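Side-chain contacts in oxidoreductase, 2OG-Fe(II) oxygenase family (Burkholderia pseudomallei, PDB 6N1F), which binds an iron ion and probably acts as an oxidoreductase of the iron- and 2-oxoglutarate-dependent oxygenase family: residues A63-L68 against L114-D119; G47-P52 against G127-T132. All blocks are in the same frame, centred on the assembly; numbering follows the deposited sequence.

Contact 1: residues A63-L68 against L114-D119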
# COMPACT_ATOMS: atom_id res chain seq x y z
N ALA A 63 -1.51 -14.74 6.85
CA ALA A 63 -0.53 -15.77 7.19
C ALA A 63 0.05 -16.42 5.94
O ALA A 63 1.27 -16.62 5.85
CB ALA A 63 -1.19 -16.82 8.09
N ARG A 64 -0.78 -16.74 4.96
CA ARG A 64 -0.27 -17.33 3.73
C ARG A 64 0.65 -16.35 3.00
O ARG A 64 1.77 -16.71 2.61
CB ARG A 64 -1.43 -17.74 2.82
CG ARG A 64 -1.00 -18.58 1.63
CD ARG A 64 -2.19 -18.90 0.73
NE ARG A 64 -1.83 -19.78 -0.39
CZ ARG A 64 -2.51 -19.86 -1.53
NH1 ARG A 64 -3.59 -19.11 -1.70
NH2 ARG A 64 -2.11 -20.67 -2.49
N ILE A 65 0.19 -15.12 2.80
CA ILE A 65 1.01 -14.11 2.14
C ILE A 65 2.36 -13.99 2.81
O ILE A 65 3.41 -13.92 2.15
CB ILE A 65 0.28 -12.75 2.12
CG1 ILE A 65 -0.95 -12.82 1.21
CG2 ILE A 65 1.24 -11.62 1.70
CD1 ILE A 65 -1.86 -11.63 1.38
N ASP A 66 2.37 -14.01 4.15
CA ASP A 66 3.62 -13.89 4.89
C ASP A 66 4.56 -15.06 4.60
O ASP A 66 5.77 -14.86 4.39
CB ASP A 66 3.34 -13.80 6.39
CG ASP A 66 4.17 -12.74 7.06
OD1 ASP A 66 5.10 -12.22 6.40
OD2 ASP A 66 3.89 -12.42 8.24
N ALA A 67 4.04 -16.29 4.60
CA ALA A 67 4.87 -17.44 4.27
C ALA A 67 5.40 -17.35 2.85
O ALA A 67 6.55 -17.71 2.57
CB ALA A 67 4.09 -18.74 4.47
N LEU A 68 4.57 -16.86 1.93
CA LEU A 68 4.97 -16.82 0.53
C LEU A 68 6.02 -15.75 0.27
O LEU A 68 7.00 -15.99 -0.44
CB LEU A 68 3.75 -16.59 -0.36
CG LEU A 68 2.79 -17.77 -0.54
CD1 LEU A 68 1.52 -17.30 -1.23
CD2 LEU A 68 3.46 -18.86 -1.35
N LEU A 114 -0.21 -12.32 -5.84
CA LEU A 114 -1.00 -11.46 -6.70
C LEU A 114 -2.40 -12.02 -6.95
O LEU A 114 -3.36 -11.26 -7.05
CB LEU A 114 -0.25 -11.26 -8.01
CG LEU A 114 -0.63 -10.09 -8.90
CD1 LEU A 114 -0.99 -8.89 -8.07
CD2 LEU A 114 0.55 -9.77 -9.79
N ASN A 115 -2.52 -13.36 -7.06
CA ASN A 115 -3.82 -13.98 -7.28
C ASN A 115 -4.80 -13.63 -6.17
O ASN A 115 -5.98 -13.39 -6.42
CB ASN A 115 -3.69 -15.51 -7.38
CG ASN A 115 -3.18 -15.99 -8.74
OD1 ASN A 115 -3.32 -15.32 -9.76
ND2 ASN A 115 -2.59 -17.18 -8.75
N LEU A 116 -4.32 -13.64 -4.92
CA LEU A 116 -5.16 -13.23 -3.80
C LEU A 116 -5.54 -11.76 -3.91
O LEU A 116 -6.70 -11.39 -3.70
CB LEU A 116 -4.42 -13.49 -2.49
CG LEU A 116 -4.73 -14.82 -1.82
CD1 LEU A 116 -3.63 -15.18 -0.84
CD2 LEU A 116 -6.05 -14.71 -1.10
N LEU A 117 -4.55 -10.91 -4.21
CA LEU A 117 -4.82 -9.48 -4.26
C LEU A 117 -5.85 -9.16 -5.33
O LEU A 117 -6.65 -8.23 -5.16
CB LEU A 117 -3.52 -8.71 -4.53
CG LEU A 117 -2.42 -8.83 -3.47
CD1 LEU A 117 -1.28 -7.85 -3.80
CD2 LEU A 117 -2.98 -8.56 -2.08
N GLY A 118 -5.88 -9.93 -6.40
CA GLY A 118 -6.76 -9.62 -7.50
C GLY A 118 -7.91 -10.58 -7.66
O GLY A 118 -8.51 -10.64 -8.73
N ASP A 119 -8.24 -11.34 -6.62
CA ASP A 119 -9.33 -12.28 -6.77
C ASP A 119 -10.66 -11.53 -6.75
O ASP A 119 -10.72 -10.32 -6.52
CB ASP A 119 -9.27 -13.37 -5.70
CG ASP A 119 -9.43 -12.83 -4.28
OD1 ASP A 119 -9.82 -11.65 -4.09
OD2 ASP A 119 -9.17 -13.60 -3.34
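Arg64 swings its CG trans to the backbone N (chi1 -170°) and then runs fully extended to NE, which carries the guanidinium across to Leu116; Ile65, with chi1 at -68°, sets CG1 beside its own backbone N and aims that branch at the same leucine. Both meet one methyl. Leu116 CD1 lies 4.0 Å from Arg64 NH1 and 4.1 Å from Ile65 CG1, so the leucine tip sits between the long arginine and the shorter isoleucine of the facing helix. The methyl approaches the guanidinium obliquely, and the contact is van der Waals. Ile65 and Leu116 are buried; Arg64, the exposed one of the three, reaches the leucine with NH1 at the end of its extended chain. The backbones stay well apart, with CA of Ile65 8.6 Å from CA of Leu116, leaving the side chains to bridge the helices. Leu68, one turn past Arg64, packs on His109, Thr112 and Ile113 and continues the interface toward the start of helix 109-117. Beneath the pair runs the large antiparallel sheet: Ile65 rests on Leu222 of strand 218-227, and Leu117 touches that strand and strand 137-147, so helices 59-70 and 109-117 pack side by side over it.

Contact 2: residues G47-P52 against G127-T132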
# COMPACT_ATOMS: atom_id res chain seq x y z
N GLY A 47 -9.06 11.39 1.94
CA GLY A 47 -8.04 10.98 1.01
C GLY A 47 -7.28 9.75 1.43
O GLY A 47 -6.49 9.23 0.63
N THR A 48 -7.53 9.24 2.64
CA THR A 48 -6.84 8.10 3.21
C THR A 48 -7.78 7.45 4.21
O THR A 48 -8.52 8.13 4.92
CB THR A 48 -5.54 8.53 3.91
OG1 THR A 48 -4.75 9.29 3.00
CG2 THR A 48 -4.74 7.31 4.36
N VAL A 49 -7.76 6.12 4.26
CA VAL A 49 -8.54 5.38 5.25
C VAL A 49 -7.74 4.15 5.66
O VAL A 49 -7.04 3.55 4.84
CB VAL A 49 -9.93 5.02 4.69
CG1 VAL A 49 -9.80 4.06 3.50
CG2 VAL A 49 -10.79 4.44 5.76
N MSE A 50 -7.82 3.80 6.95
CA MSE A 50 -7.18 2.60 7.50
C MSE A 50 -8.25 1.60 7.91
O MSE A 50 -9.13 1.90 8.71
CB MSE A 50 -6.30 2.93 8.72
CG MSE A 50 -5.58 1.74 9.29
SE MSE A 50 -4.09 2.32 10.43
CE MSE A 50 -5.11 3.27 11.82
N LEU A 51 -8.16 0.40 7.36
CA LEU A 51 -9.17 -0.61 7.67
C LEU A 51 -8.67 -1.51 8.79
O LEU A 51 -7.47 -1.80 8.86
CB LEU A 51 -9.47 -1.44 6.43
CG LEU A 51 -9.68 -0.62 5.15
CD1 LEU A 51 -9.73 -1.54 3.91
CD2 LEU A 51 -10.92 0.25 5.23
N PRO A 52 -9.52 -1.96 9.70
CA PRO A 52 -9.05 -2.80 10.80
C PRO A 52 -8.83 -4.23 10.33
O PRO A 52 -9.42 -4.70 9.35
CB PRO A 52 -10.18 -2.73 11.83
CG PRO A 52 -11.42 -2.48 11.01
CD PRO A 52 -10.98 -1.70 9.78
N GLY A 127 -13.42 -2.20 -5.87
CA GLY A 127 -14.31 -1.53 -6.80
C GLY A 127 -15.34 -0.66 -6.10
O GLY A 127 -15.58 0.48 -6.49
N ASP A 128 -15.97 -1.20 -5.05
CA ASP A 128 -16.87 -0.38 -4.25
C ASP A 128 -16.10 0.74 -3.53
O ASP A 128 -16.60 1.86 -3.41
CB ASP A 128 -17.59 -1.25 -3.23
CG ASP A 128 -18.52 -2.25 -3.89
OD1 ASP A 128 -18.57 -2.27 -5.14
OD2 ASP A 128 -19.20 -3.01 -3.16
N MSE A 129 -14.90 0.43 -3.07
CA MSE A 129 -14.10 1.34 -2.26
C MSE A 129 -13.76 2.57 -3.08
O MSE A 129 -13.84 3.69 -2.59
CB MSE A 129 -12.83 0.63 -1.76
CG MSE A 129 -11.73 1.52 -1.24
SE MSE A 129 -11.86 1.80 0.67
CE MSE A 129 -11.91 -0.04 1.32
N PHE A 130 -13.42 2.34 -4.35
CA PHE A 130 -13.08 3.43 -5.24
C PHE A 130 -14.32 4.11 -5.80
O PHE A 130 -14.22 5.24 -6.30
CB PHE A 130 -12.19 2.92 -6.38
CG PHE A 130 -10.89 2.29 -5.92
CD1 PHE A 130 -10.39 2.53 -4.64
CD2 PHE A 130 -10.17 1.45 -6.76
CE1 PHE A 130 -9.21 1.94 -4.21
CE2 PHE A 130 -8.98 0.85 -6.33
CZ PHE A 130 -8.51 1.10 -5.05
N GLY A 131 -15.48 3.47 -5.73
CA GLY A 131 -16.70 4.08 -6.20
C GLY A 131 -16.80 4.25 -7.71
O GLY A 131 -17.31 5.28 -8.17
N THR A 132 -16.33 3.27 -8.48
CA THR A 132 -16.46 3.32 -9.93
C THR A 132 -16.69 1.92 -10.46
O THR A 132 -16.34 0.92 -9.83
CB THR A 132 -15.23 3.95 -10.62
OG1 THR A 132 -15.54 4.27 -11.98
CG2 THR A 132 -14.10 2.97 -10.61
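Met129, a selenomethionine, reaches from the end of helix 120-130 toward edge strand 48-51, touching Val49 through its selenium and Leu51 through its terminal methyl. Gly127 and Asp128 come first, in the last turn of the helix; Asp128 points elsewhere, its side chain touching Met36 at the start of helix 36-45. Next is Met129. Its CG leaves opposite the backbone N (chi1 164°), and the chain then bends at chi2 (92°) and again at chi3, turning CE toward Leu51. CE lies 3.7 Å from Leu51 CD1 and 4.0 Å from Leu51 CD2, a tip-to-tip meeting in which the methyl faces both ends of the leucine fork. The selenium, one atom back, is 4.2 Å from Val49 CG1, and here the two side chains cross at a slant. All three residues are buried, and the contact is wholly apolar. Tyr39 of helix 36-45 touches both Leu51 and Met129 and so belongs to the same cluster. Phe130 turns to a different group, stacking on Phe166 and meeting Tyr226 edge-to-face. At Gly131 phi becomes positive (69°) and the chain leaves the helix; Thr132 leads on toward strand 137-147. The contact joins helix 120-130 to one of the large antiparallel sheet's two outermost strands, away from the iron bound by His155, Asp157 and His209. Packing of helices against such a sheet is characteristic of the double-stranded beta-helix (jelly-roll) fold of 2-oxoglutarate-dependent oxygenases.

From the N terminus, the chain passes through helix 36-45 into strand 48-51, the first half of contact 2, and almost at once into helix 59-70, the first half of contact 1. It then runs through strands 75-76 and 88-92 and the small 94-95/103-104 hairpin before helix 109-117 returns to helix 59-70 and closes contact 1. Helix 120-130 follows directly and closes the longer loop at contact 2, so the smaller loop lies within the larger and the two do not cross. Their centres are 20 Å apart. Contact 1 joins two helices over the large sheet; contact 2 joins the next helix to an edge strand of that sheet.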